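Local coordinates for protein sucrose 6(F)-phosphate phosphorylase (Thermoanaerobacterium thermosaccharolyticum DSM 571, PDB 6S9V) that belongs to the alpha-amylase family of carbohydrate-active enzymes and is built around a closed, eight-stranded alpha/beta TIM barrel, at residues P59-G62 / F66-I69; I217-T222 / E228-E233; K325-V330 / D353-H358; G387-Y392 / R442-Y447. All coordinates share one frame; numbering follows the deposited sequence.

Overall arrangement
The four contacts follow one another along the chain and are spread around a TIM barrel and the elements attached to it. Interaction 1 lies in the loop after strand 51-54; interaction 2 joins the loop after strand 207-210 to the start of helix 230-244, and their nearest atoms are about 12 Å apart. Interaction 3 belongs to an excursion between the last two barrel strands, its centre about 33 Å from that of interaction 1, and carries His358, which binds a sulfate ion together with Arg148 and Tyr215, the latter just ahead of segment 217-222. Interaction 4 ties the last barrel strand to a later helix, across the chain's centre from interactions 1 and 2.

Interaction 1 of 4, residues P59-G62 / F66-I69; sequences PSSG and FAPI
Ser60 and Pro68 sit abreast, their CA atoms 4.2 Å apart, where a single beta bridge pinches one loop together. Two backbone hydrogen bonds hold it. Ile69 N gives an almost straight bond (177°) to Pro59 O, 2.7 Å long, while Ser61 N donates to Ala67 O at 3.0 Å. The carbonyl of Ala67 also receives a CA-H...O contact from Ser60 CA, so that this oxygen is gripped from more than one residue of the partner segment.

A side chain supplies the third bond. With its OG anti to the backbone N (chi1 173°), Ser60 turns that oxygen to Ala67 N and accepts a hydrogen bond from it, 3.1 Å long and bent to 143° at the hydrogen. The serine oxygen thus takes up a backbone N-H next to the single bridge.

Van der Waals contacts fill in around these bonds. The methyl CB of Ala67 points into the partner segment and lies 3.5 Å from Gly62 O and 3.8 Å from Ser61 OG. That hydroxyl is held by Ser103 and Glu178. At the other end Ile69 CB makes an apolar contact with Pro59 CB at 4.3 Å, and its CD1 tip reaches over the Ser60 backbone.

Phe66 turns its CB away from this pairing, and its ring lies nearly parallel to that of His309, close to a bound molecule of 2-[bis-(2-hydroxy-ethyl)-amino]-2-hydroxymethyl-propane-1,3-diol. The loop follows barrel strand 51-54 and precedes helix 81-88, among the beta-alpha loops that surround the active site in barrels of this family.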
loop_
_atom_site.group_PDB
_atom_site.type_symbol
_atom_site.label_atom_id
_atom_site.label_comp_id
_atom_site.label_asym_id
_atom_site.label_seq_id
_atom_site.Cartn_x
_atom_site.Cartn_y
_atom_site.Cartn_z
ATOM N N PRO A 59 -8.899 3.408 -16.614
ATOM C CA PRO A 59 -9.811 4.561 -16.649
ATOM C C PRO A 59 -10.611 4.615 -15.362
ATOM O O PRO A 59 -11.148 3.605 -14.907
ATOM C CB PRO A 59 -10.706 4.290 -17.862
ATOM C CG PRO A 59 -9.981 3.276 -18.673
ATOM C CD PRO A 59 -9.174 2.456 -17.709
ATOM N N SER A 60 -10.672 5.802 -14.761
ATOM C CA SER A 60 -11.233 5.951 -13.426
ATOM C C SER A 60 -11.978 7.271 -13.328
ATOM O O SER A 60 -11.583 8.271 -13.933
ATOM C CB SER A 60 -10.128 5.874 -12.369
ATOM O OG SER A 60 -10.595 6.174 -11.069
ATOM N N SER A 61 -13.045 7.277 -12.534
ATOM C CA SER A 61 -13.872 8.473 -12.404
ATOM C C SER A 61 -13.645 9.241 -11.100
ATOM O O SER A 61 -14.424 10.154 -10.789
ATOM C CB SER A 61 -15.350 8.106 -12.529
ATOM O OG SER A 61 -15.806 7.380 -11.408
ATOM N N GLY A 62 -12.604 8.914 -10.344
ATOM C CA GLY A 62 -12.293 9.653 -9.135
ATOM C C GLY A 62 -11.266 8.928 -8.298
ATOM O O GLY A 62 -10.857 7.806 -8.603
ATOM N N PHE A 66 -8.720 4.925 -8.078
ATOM C CA PHE A 66 -9.381 3.894 -7.283
ATOM C C PHE A 66 -10.895 3.871 -7.479
ATOM O O PHE A 66 -11.607 3.270 -6.663
ATOM C CB PHE A 66 -9.015 4.057 -5.811
ATOM C CG PHE A 66 -7.614 3.617 -5.497
ATOM C CD1 PHE A 66 -7.344 2.301 -5.165
ATOM C CD2 PHE A 66 -6.565 4.510 -5.571
ATOM C CE1 PHE A 66 -6.052 1.894 -4.882
ATOM C CE2 PHE A 66 -5.275 4.117 -5.295
ATOM C CZ PHE A 66 -5.010 2.806 -4.961
ATOM N N ALA A 67 -11.399 4.476 -8.558
ATOM C CA ALA A 67 -12.784 4.304 -9.009
ATOM C C ALA A 67 -12.753 3.775 -10.443
ATOM O O ALA A 67 -13.117 4.480 -11.396
ATOM C CB ALA A 67 -13.582 5.603 -8.920
ATOM N N PRO A 68 -12.299 2.540 -10.633
ATOM C CA PRO A 68 -12.062 2.047 -11.994
ATOM C C PRO A 68 -13.345 1.820 -12.777
ATOM O O PRO A 68 -14.313 1.238 -12.279
ATOM C CB PRO A 68 -11.312 0.724 -11.764
ATOM C CG PRO A 68 -11.766 0.276 -10.397
ATOM C CD PRO A 68 -11.908 1.555 -9.605
ATOM N N ILE A 69 -13.324 2.258 -14.032
ATOM C CA ILE A 69 -14.451 2.082 -14.947
ATOM C C ILE A 69 -14.401 0.726 -15.631
ATOM O O ILE A 69 -15.442 0.101 -15.862
ATOM C CB ILE A 69 -14.445 3.235 -15.974
ATOM C CG1 ILE A 69 -14.702 4.571 -15.266
ATOM C CG2 ILE A 69 -15.480 3.007 -17.077
ATOM C CD1 ILE A 69 -14.505 5.783 -16.159
#

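Interaction 2 of 4, residues I217-T222 / E228-E233; sequences IKKIGT and EPEIYE
The backbones of Ile217 and Ile231 come nearest each other, CA to CA 6.1 Å, where an extended run that folds into a type II beta turn at Lys219-Thr222 meets the first turn of helix 230-244. Ile217 does the apolar work. Its CG1 lies against the helix backbone, 3.7 Å from Ile231 CA, and meets Ile231 CD1 at 4.2 Å, while its other branch, CG2, touches Glu230 CB at 3.8 Å. Both isoleucines are buried; the side chains of Ile217 and Glu230 cross roughly at right angles.

Both segments belong to the beta-alpha unit of the TIM barrel that begins with strand 207-210: the loop leaving the strand doubles back on the start of the helix that follows it. That helix is entered through a cis peptide bond before Pro229, whose carbonyl accepts the backbone N-H of Tyr232.

Beyond the isoleucines the contact turns ionic. Lys219 extends with CG anti to its N, then bends at chi3 (-84°) and brings NZ to Glu230 OE2 in a salt bridge; the modelled separation of 2.4 Å is too short to be taken literally. Glu230 folds at chi2 (85°) to meet it, and its position in the first helical turn would probably suit its negative charge. Lys219 O, meanwhile, is held by both the N and the OG1 of Thr222, the latter 2.8 Å away on a lone pair in the carbonyl plane.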
loop_
_atom_site.group_PDB
_atom_site.type_symbol
_atom_site.label_atom_id
_atom_site.label_comp_id
_atom_site.label_asym_id
_atom_site.label_seq_id
_atom_site.Cartn_x
_atom_site.Cartn_y
_atom_site.Cartn_z
ATOM N N ILE A 217 -17.154 -7.525 3.232
ATOM C CA ILE A 217 -18.278 -8.191 3.886
ATOM C C ILE A 217 -19.081 -7.162 4.674
ATOM O O ILE A 217 -18.568 -6.533 5.610
ATOM C CB ILE A 217 -17.819 -9.334 4.808
ATOM C CG1 ILE A 217 -17.016 -10.381 4.029
ATOM C CG2 ILE A 217 -19.029 -9.983 5.497
ATOM C CD1 ILE A 217 -17.751 -10.996 2.838
ATOM N N LYS A 218 -20.346 -7.007 4.304
ATOM C CA LYS A 218 -21.294 -6.195 5.053
ATOM C C LYS A 218 -22.214 -7.130 5.823
ATOM O O LYS A 218 -22.745 -8.091 5.256
ATOM C CB LYS A 218 -22.112 -5.293 4.133
ATOM C CG LYS A 218 -21.355 -4.078 3.592
ATOM C CD LYS A 218 -20.258 -4.489 2.625
ATOM C CE LYS A 218 -19.737 -3.293 1.863
ATOM N NZ LYS A 218 -18.579 -3.636 1.009
ATOM N N LYS A 219 -22.380 -6.864 7.113
ATOM C CA LYS A 219 -23.296 -7.652 7.933
ATOM C C LYS A 219 -23.912 -6.732 8.972
ATOM O O LYS A 219 -23.185 -6.135 9.773
ATOM C CB LYS A 219 -22.574 -8.822 8.609
ATOM C CG LYS A 219 -23.487 -9.751 9.409
ATOM C CD LYS A 219 -22.687 -10.784 10.198
ATOM C CE LYS A 219 -22.320 -11.990 9.344
ATOM N NZ LYS A 219 -21.879 -13.154 10.167
ATOM N N ILE A 220 -25.243 -6.634 8.973
ATOM C CA ILE A 220 -25.919 -5.775 9.936
ATOM C C ILE A 220 -25.617 -6.275 11.340
ATOM O O ILE A 220 -25.629 -7.483 11.610
ATOM C CB ILE A 220 -27.432 -5.742 9.675
ATOM C CG1 ILE A 220 -27.731 -5.124 8.306
ATOM C CG2 ILE A 220 -28.147 -4.959 10.771
ATOM C CD1 ILE A 220 -27.096 -3.769 8.080
ATOM N N GLY A 221 -25.349 -5.341 12.246
ATOM C CA GLY A 221 -24.967 -5.669 13.600
ATOM C C GLY A 221 -23.476 -5.724 13.841
ATOM O O GLY A 221 -23.056 -5.776 15.007
ATOM N N THR A 222 -22.663 -5.697 12.788
ATOM C CA THR A 222 -21.215 -5.686 12.906
ATOM C C THR A 222 -20.676 -4.335 12.452
ATOM O O THR A 222 -21.411 -3.489 11.926
ATOM C CB THR A 222 -20.572 -6.794 12.062
ATOM O OG1 THR A 222 -20.570 -6.403 10.681
ATOM C CG2 THR A 222 -21.326 -8.098 12.196
ATOM N N GLU A 228 -15.526 -11.652 10.321
ATOM C CA GLU A 228 -15.170 -13.062 10.355
ATOM C C GLU A 228 -16.375 -13.911 10.745
ATOM O O GLU A 228 -17.209 -13.480 11.545
ATOM C CB GLU A 228 -14.030 -13.310 11.348
ATOM C CG GLU A 228 -12.761 -12.554 10.999
ATOM C CD GLU A 228 -11.659 -12.750 12.023
ATOM O OE1 GLU A 228 -11.058 -13.842 12.049
ATOM O OE2 GLU A 228 -11.401 -11.812 12.803
ATOM N N PRO A 229 -16.496 -15.140 10.216
ATOM C CA PRO A 229 -15.558 -15.836 9.325
ATOM C C PRO A 229 -15.777 -15.573 7.836
ATOM O O PRO A 229 -15.016 -16.077 7.009
ATOM C CB PRO A 229 -15.829 -17.308 9.647
ATOM C CG PRO A 229 -17.295 -17.331 9.939
ATOM C CD PRO A 229 -17.610 -16.020 10.625
ATOM N N GLU A 230 -16.802 -14.784 7.504
ATOM C CA GLU A 230 -17.165 -14.584 6.103
ATOM C C GLU A 230 -16.001 -14.038 5.280
ATOM O O GLU A 230 -15.809 -14.437 4.126
ATOM C CB GLU A 230 -18.367 -13.642 6.006
ATOM C CG GLU A 230 -19.690 -14.259 6.458
ATOM C CD GLU A 230 -19.928 -14.171 7.960
ATOM O OE1 GLU A 230 -19.012 -13.780 8.710
ATOM O OE2 GLU A 230 -21.056 -14.490 8.390
ATOM N N ILE A 231 -15.225 -13.114 5.841
ATOM C CA ILE A 231 -14.136 -12.523 5.069
ATOM C C ILE A 231 -13.158 -13.602 4.608
ATOM O O ILE A 231 -12.606 -13.527 3.508
ATOM C CB ILE A 231 -13.436 -11.422 5.883
ATOM C CG1 ILE A 231 -12.383 -10.713 5.031
ATOM C CG2 ILE A 231 -12.791 -11.987 7.133
ATOM C CD1 ILE A 231 -12.935 -9.629 4.184
ATOM N N TYR A 232 -12.940 -14.633 5.433
ATOM C CA TYR A 232 -11.965 -15.660 5.071
ATOM C C TYR A 232 -12.474 -16.563 3.954
ATOM O O TYR A 232 -11.674 -17.112 3.184
ATOM C CB TYR A 232 -11.584 -16.469 6.314
ATOM C CG TYR A 232 -10.437 -15.834 7.060
ATOM C CD1 TYR A 232 -9.143 -15.950 6.581
ATOM C CD2 TYR A 232 -10.641 -15.098 8.219
ATOM C CE1 TYR A 232 -8.086 -15.366 7.229
ATOM C CE2 TYR A 232 -9.577 -14.506 8.882
ATOM C CZ TYR A 232 -8.300 -14.649 8.378
ATOM O OH TYR A 232 -7.213 -14.083 9.007
ATOM N N GLU A 233 -13.792 -16.717 3.832
ATOM C CA GLU A 233 -14.347 -17.470 2.714
ATOM C C GLU A 233 -14.063 -16.770 1.388
ATOM O O GLU A 233 -13.753 -17.424 0.382
ATOM C CB GLU A 233 -15.849 -17.651 2.923
ATOM C CG GLU A 233 -16.208 -18.335 4.233
ATOM C CD GLU A 233 -17.703 -18.425 4.451
ATOM O OE1 GLU A 233 -18.415 -18.840 3.515
ATOM O OE2 GLU A 233 -18.167 -18.072 5.558
#

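Interaction 3 of 4, residues K325-V330 / D353-H358; sequences KKAKEV and DGFDVH. With SO4 (sulfate ion), chain D; SO4 (sulfate ion), chain F.
A helix and a small antiparallel sheet, both inserted between the last two strands of the TIM barrel, meet here through Phe355, the aromatic residue shortly before strand 357-361. Its CG is anti to the backbone N (chi1 -168°), which swings the ring toward helix 324-336. There CE2 lies 3.6 Å from Ala327 CB, the shortest approach of the pair, and CE1 is 4.1 Å from Lys328 CB; the ring meets the helix obliquely. Only the root of Lys328 takes part, since its amino end leads away.

Each segment also binds a sulfate ion, probably from the crystallisation liquor. Lys325 NZ bonds a sulfate oxygen, O1, at 2.7 Å on the outer helix surface. At the far end of the other segment, His358 NE2 donates to O3 of a second sulfate at 2.7 Å, nearly straight (175°) and in the plane of its ring. His358 ND1 is bonded to Lys315 O, so both nitrogens help fix the ring's rotation. Arg148 and Tyr215 also hydrogen-bond this sulfate.

Strand 357-361 is the middle one of three, flanked by 312-313 and 340-343, and helix 275-285 packs against helix 324-336, partly through Val330.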
loop_
_atom_site.group_PDB
_atom_site.type_symbol
_atom_site.label_atom_id
_atom_site.label_comp_id
_atom_site.label_asym_id
_atom_site.label_seq_id
_atom_site.Cartn_x
_atom_site.Cartn_y
_atom_site.Cartn_z
ATOM N N LYS A 325 0.332 9.072 24.448
ATOM C CA LYS A 325 1.417 10.032 24.633
ATOM C C LYS A 325 2.452 9.935 23.519
ATOM O O LYS A 325 2.861 10.949 22.946
ATOM C CB LYS A 325 2.088 9.834 25.992
ATOM C CG LYS A 325 1.271 10.318 27.154
ATOM C CD LYS A 325 1.932 9.957 28.478
ATOM C CE LYS A 325 1.027 10.295 29.628
ATOM N NZ LYS A 325 0.915 11.776 29.795
ATOM N N LYS A 326 2.927 8.722 23.234
ATOM C CA LYS A 326 3.987 8.557 22.241
ATOM C C LYS A 326 3.450 8.670 20.822
ATOM O O LYS A 326 4.138 9.200 19.937
ATOM C CB LYS A 326 4.716 7.235 22.471
ATOM C CG LYS A 326 5.350 7.161 23.862
ATOM C CD LYS A 326 6.514 8.142 23.981
ATOM C CE LYS A 326 6.889 8.417 25.426
ATOM N NZ LYS A 326 8.023 9.380 25.510
ATOM N N ALA A 327 2.235 8.179 20.572
ATOM C CA ALA A 327 1.612 8.413 19.274
ATOM C C ALA A 327 1.497 9.913 19.009
ATOM O O ALA A 327 1.874 10.405 17.939
ATOM C CB ALA A 327 0.232 7.758 19.224
ATOM N N LYS A 328 0.994 10.656 19.990
ATOM C CA LYS A 328 0.835 12.092 19.807
ATOM C C LYS A 328 2.180 12.801 19.683
ATOM O O LYS A 328 2.298 13.773 18.924
ATOM C CB LYS A 328 0.028 12.672 20.968
ATOM C CG LYS A 328 -0.544 14.042 20.676
ATOM C CD LYS A 328 -1.436 14.539 21.795
ATOM C CE LYS A 328 -1.947 15.939 21.494
ATOM N NZ LYS A 328 -1.953 16.805 22.707
ATOM N N GLU A 329 3.206 12.335 20.402
ATOM C CA GLU A 329 4.532 12.928 20.263
ATOM C C GLU A 329 4.980 12.911 18.805
ATOM O O GLU A 329 5.370 13.944 18.251
ATOM C CB GLU A 329 5.550 12.185 21.136
ATOM C CG GLU A 329 6.962 12.797 21.089
ATOM C CD GLU A 329 8.083 11.770 20.938
ATOM O OE1 GLU A 329 7.803 10.566 20.742
ATOM O OE2 GLU A 329 9.263 12.174 21.015
ATOM N N VAL A 330 4.951 11.727 18.178
ATOM C CA VAL A 330 5.407 11.583 16.798
ATOM C C VAL A 330 4.484 12.332 15.842
ATOM O O VAL A 330 4.947 12.997 14.911
ATOM C CB VAL A 330 5.509 10.089 16.426
ATOM C CG1 VAL A 330 5.824 9.917 14.951
ATOM C CG2 VAL A 330 6.564 9.402 17.281
ATOM N N ASP A 353 -14.298 12.241 19.810
ATOM C CA ASP A 353 -13.801 11.723 21.075
ATOM C C ASP A 353 -12.506 10.942 20.885
ATOM O O ASP A 353 -12.352 10.195 19.912
ATOM C CB ASP A 353 -14.841 10.811 21.737
ATOM C CG ASP A 353 -16.046 11.573 22.261
ATOM O OD1 ASP A 353 -16.135 12.798 22.050
ATOM O OD2 ASP A 353 -16.910 10.935 22.898
ATOM N N GLY A 354 -11.567 11.144 21.811
ATOM C CA GLY A 354 -10.363 10.342 21.864
ATOM C C GLY A 354 -9.334 10.718 20.817
ATOM O O GLY A 354 -9.517 11.611 19.991
ATOM N N PHE A 355 -8.194 10.039 20.903
ATOM C CA PHE A 355 -7.176 10.107 19.863
ATOM C C PHE A 355 -7.730 9.426 18.615
ATOM O O PHE A 355 -8.105 8.249 18.667
ATOM C CB PHE A 355 -5.905 9.415 20.348
ATOM C CG PHE A 355 -4.690 9.663 19.491
ATOM C CD1 PHE A 355 -4.117 10.918 19.423
ATOM C CD2 PHE A 355 -4.112 8.632 18.773
ATOM C CE1 PHE A 355 -2.988 11.141 18.648
ATOM C CE2 PHE A 355 -2.989 8.852 17.992
ATOM C CZ PHE A 355 -2.428 10.104 17.932
ATOM N N ASP A 356 -7.778 10.141 17.496
ATOM C CA ASP A 356 -8.456 9.605 16.316
ATOM C C ASP A 356 -7.634 9.837 15.055
ATOM O O ASP A 356 -8.177 10.079 13.973
ATOM C CB ASP A 356 -9.864 10.189 16.163
ATOM C CG ASP A 356 -9.864 11.677 15.922
ATOM O OD1 ASP A 356 -8.865 12.346 16.268
ATOM O OD2 ASP A 356 -10.865 12.181 15.371
ATOM N N VAL A 357 -6.317 9.716 15.165
ATOM C CA VAL A 357 -5.436 9.886 14.016
ATOM C C VAL A 357 -5.292 8.548 13.295
ATOM O O VAL A 357 -4.748 7.585 13.848
ATOM C CB VAL A 357 -4.062 10.424 14.441
ATOM C CG1 VAL A 357 -3.176 10.580 13.213
ATOM C CG2 VAL A 357 -4.222 11.747 15.212
ATOM N N HIS A 358 -5.754 8.510 12.043
ATOM C CA HIS A 358 -5.653 7.314 11.209
ATOM C C HIS A 358 -4.301 7.251 10.520
ATOM O O HIS A 358 -3.609 6.226 10.586
ATOM C CB HIS A 358 -6.807 7.327 10.196
ATOM C CG HIS A 358 -6.917 6.092 9.359
ATOM N ND1 HIS A 358 -6.940 4.823 9.896
ATOM C CD2 HIS A 358 -7.053 5.938 8.021
ATOM C CE1 HIS A 358 -7.068 3.937 8.923
ATOM N NE2 HIS A 358 -7.141 4.588 7.776
HETATM S S SO4 D . -8.731 2.871 4.987
HETATM O O1 SO4 D . -9.086 1.670 5.753
HETATM O O2 SO4 D . -9.700 3.938 5.216
HETATM O O3 SO4 D . -7.406 3.308 5.408
HETATM O O4 SO4 D . -8.727 2.568 3.561
HETATM S S SO4 F . 0.108 14.761 27.436
HETATM O O1 SO4 F . -0.336 13.742 28.380
HETATM O O2 SO4 F . 1.367 15.336 27.901
HETATM O O3 SO4 F . -0.911 15.802 27.326
HETATM O O4 SO4 F . 0.310 14.138 26.129
#

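Interaction 4 of 4, residues G387-Y392 / R442-Y447; sequences GIPQVY and RFRNEY
Pro389 and Arg444 form the tight core of this contact, the ring and the guanidinium coming from opposite directions. Pro389 CG rests 3.4 Å above one face of the guanidinium, offset toward its rim, while Pro389 CD lies 3.5 Å from Arg444 NH2. At the edge, near the guanidinium plane, Gly387 O is 3.5 Å from that same NH2. Arg444 leaves the helix with CG anti to the backbone N and then bends at chi2 (58°), which lays the flat group against the proline. Its rotation is fixed by partners beyond the pair: NH2 bonds Asn19 OD1 and NE bonds Phe383 O, both neutral oxygens.

The backbones stay well apart, 9.3 Å between the CA atoms of Pro389 and Arg444, so the long side chain spans the gap. Asn445, on the same helix, bonds Val21 N and Asp47 O instead. Arg442 and Glu446 are exposed on the helix, Arg442 in a salt bridge with Asp47.

Strand 388-392 closes the barrel between 302-304 and 22-25, with helix 372-384 packed against Pro389 and Val391. Helix 432-446 runs on to the antiparallel sheet beginning at 453-456, where Tyr447 OH bonds the backbone N of Arg474 and O of Ile491.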
loop_
_atom_site.group_PDB
_atom_site.type_symbol
_atom_site.label_atom_id
_atom_site.label_comp_id
_atom_site.label_asym_id
_atom_site.label_seq_id
_atom_site.Cartn_x
_atom_site.Cartn_y
_atom_site.Cartn_z
ATOM N N GLY A 387 11.500 -9.161 4.809
ATOM C CA GLY A 387 10.366 -8.766 3.996
ATOM C C GLY A 387 10.830 -8.184 2.665
ATOM O O GLY A 387 11.990 -7.877 2.461
ATOM N N ILE A 388 9.846 -8.044 1.776
ATOM C CA ILE A 388 10.124 -7.494 0.441
ATOM C C ILE A 388 10.071 -5.985 0.552
ATOM O O ILE A 388 9.010 -5.423 0.855
ATOM C CB ILE A 388 9.100 -8.005 -0.590
ATOM C CG1 ILE A 388 9.101 -9.531 -0.631
ATOM C CG2 ILE A 388 9.391 -7.391 -1.957
ATOM C CD1 ILE A 388 10.408 -10.125 -1.084
ATOM N N PRO A 389 11.186 -5.273 0.312
ATOM C CA PRO A 389 11.203 -3.815 0.508
ATOM C C PRO A 389 10.665 -3.057 -0.699
ATOM O O PRO A 389 11.039 -3.331 -1.841
ATOM C CB PRO A 389 12.687 -3.503 0.742
ATOM C CG PRO A 389 13.452 -4.696 0.225
ATOM C CD PRO A 389 12.489 -5.799 -0.133
ATOM N N GLN A 390 9.796 -2.081 -0.425
ATOM C CA GLN A 390 9.226 -1.191 -1.426
ATOM C C GLN A 390 9.629 0.239 -1.125
ATOM O O GLN A 390 9.635 0.653 0.039
ATOM C CB GLN A 390 7.701 -1.282 -1.447
ATOM C CG GLN A 390 7.183 -2.669 -1.734
ATOM C CD GLN A 390 5.713 -2.675 -2.044
ATOM O OE1 GLN A 390 4.928 -2.022 -1.365
ATOM N NE2 GLN A 390 5.328 -3.415 -3.078
ATOM N N VAL A 391 9.961 0.985 -2.176
ATOM C CA VAL A 391 10.324 2.397 -2.074
ATOM C C VAL A 391 9.323 3.200 -2.897
ATOM O O VAL A 391 9.175 2.973 -4.107
ATOM C CB VAL A 391 11.760 2.663 -2.555
ATOM C CG1 VAL A 391 12.061 4.168 -2.571
ATOM C CG2 VAL A 391 12.762 1.939 -1.662
ATOM N N TYR A 392 8.628 4.119 -2.238
ATOM C CA TYR A 392 7.698 5.008 -2.930
ATOM C C TYR A 392 8.468 6.066 -3.714
ATOM O O TYR A 392 9.522 6.536 -3.280
ATOM C CB TYR A 392 6.768 5.630 -1.893
ATOM C CG TYR A 392 5.648 6.502 -2.397
ATOM C CD1 TYR A 392 4.627 5.986 -3.177
ATOM C CD2 TYR A 392 5.593 7.843 -2.045
ATOM C CE1 TYR A 392 3.584 6.784 -3.605
ATOM C CE2 TYR A 392 4.556 8.650 -2.469
ATOM C CZ TYR A 392 3.558 8.116 -3.240
ATOM O OH TYR A 392 2.533 8.915 -3.660
ATOM N N ARG A 442 20.996 -0.636 -4.467
ATOM C CA ARG A 442 21.715 -1.626 -5.260
ATOM C C ARG A 442 22.494 -2.591 -4.375
ATOM O O ARG A 442 22.606 -3.780 -4.706
ATOM C CB ARG A 442 22.626 -0.946 -6.282
ATOM C CG ARG A 442 21.821 -0.228 -7.368
ATOM C CD ARG A 442 22.549 -0.244 -8.704
ATOM N NE ARG A 442 23.612 0.734 -8.792
ATOM C CZ ARG A 442 24.553 0.745 -9.730
ATOM N NH1 ARG A 442 24.586 -0.183 -10.689
ATOM N NH2 ARG A 442 25.466 1.701 -9.704
ATOM N N PHE A 443 23.032 -2.117 -3.249
ATOM C CA PHE A 443 23.642 -3.047 -2.308
ATOM C C PHE A 443 22.624 -4.072 -1.817
ATOM O O PHE A 443 22.915 -5.276 -1.762
ATOM C CB PHE A 443 24.249 -2.315 -1.114
ATOM C CG PHE A 443 24.964 -3.238 -0.160
ATOM C CD1 PHE A 443 26.262 -3.650 -0.420
ATOM C CD2 PHE A 443 24.325 -3.719 0.971
ATOM C CE1 PHE A 443 26.925 -4.527 0.444
ATOM C CE2 PHE A 443 24.984 -4.581 1.846
ATOM C CZ PHE A 443 26.283 -4.980 1.579
ATOM N N ARG A 444 21.415 -3.615 -1.477
ATOM C CA ARG A 444 20.363 -4.521 -1.018
ATOM C C ARG A 444 19.931 -5.500 -2.111
ATOM O O ARG A 444 19.473 -6.612 -1.804
ATOM C CB ARG A 444 19.177 -3.694 -0.512
ATOM C CG ARG A 444 17.959 -4.481 -0.094
ATOM C CD ARG A 444 18.248 -5.500 0.994
ATOM N NE ARG A 444 17.009 -6.149 1.419
ATOM C CZ ARG A 444 16.354 -7.053 0.694
ATOM N NH1 ARG A 444 16.828 -7.423 -0.484
ATOM N NH2 ARG A 444 15.223 -7.582 1.144
ATOM N N ASN A 445 20.051 -5.109 -3.383
ATOM C CA ASN A 445 19.717 -6.014 -4.478
ATOM C C ASN A 445 20.855 -6.956 -4.834
ATOM O O ASN A 445 20.605 -8.049 -5.357
ATOM C CB ASN A 445 19.338 -5.237 -5.738
ATOM C CG ASN A 445 18.016 -4.534 -5.602
ATOM O OD1 ASN A 445 17.208 -4.877 -4.736
ATOM N ND2 ASN A 445 17.779 -3.538 -6.461
ATOM N N GLU A 446 22.101 -6.549 -4.600
ATOM C CA GLU A 446 23.246 -7.296 -5.098
ATOM C C GLU A 446 23.856 -8.221 -4.056
ATOM O O GLU A 446 24.324 -9.309 -4.405
ATOM C CB GLU A 446 24.349 -6.343 -5.588
ATOM C CG GLU A 446 24.013 -5.511 -6.820
ATOM C CD GLU A 446 25.028 -4.393 -7.064
ATOM O OE1 GLU A 446 25.894 -4.182 -6.191
ATOM O OE2 GLU A 446 24.970 -3.733 -8.127
ATOM N N TYR A 447 23.869 -7.833 -2.786
ATOM C CA TYR A 447 24.626 -8.600 -1.810
ATOM C C TYR A 447 23.846 -9.834 -1.376
ATOM O O TYR A 447 22.704 -9.737 -0.924
ATOM C CB TYR A 447 25.000 -7.744 -0.607
ATOM C CG TYR A 447 26.140 -8.384 0.154
ATOM C CD1 TYR A 447 27.411 -8.467 -0.405
ATOM C CD2 TYR A 447 25.933 -8.956 1.396
ATOM C CE1 TYR A 447 28.453 -9.081 0.275
ATOM C CE2 TYR A 447 26.964 -9.564 2.080
ATOM C CZ TYR A 447 28.215 -9.625 1.520
ATOM O OH TYR A 447 29.224 -10.245 2.209
#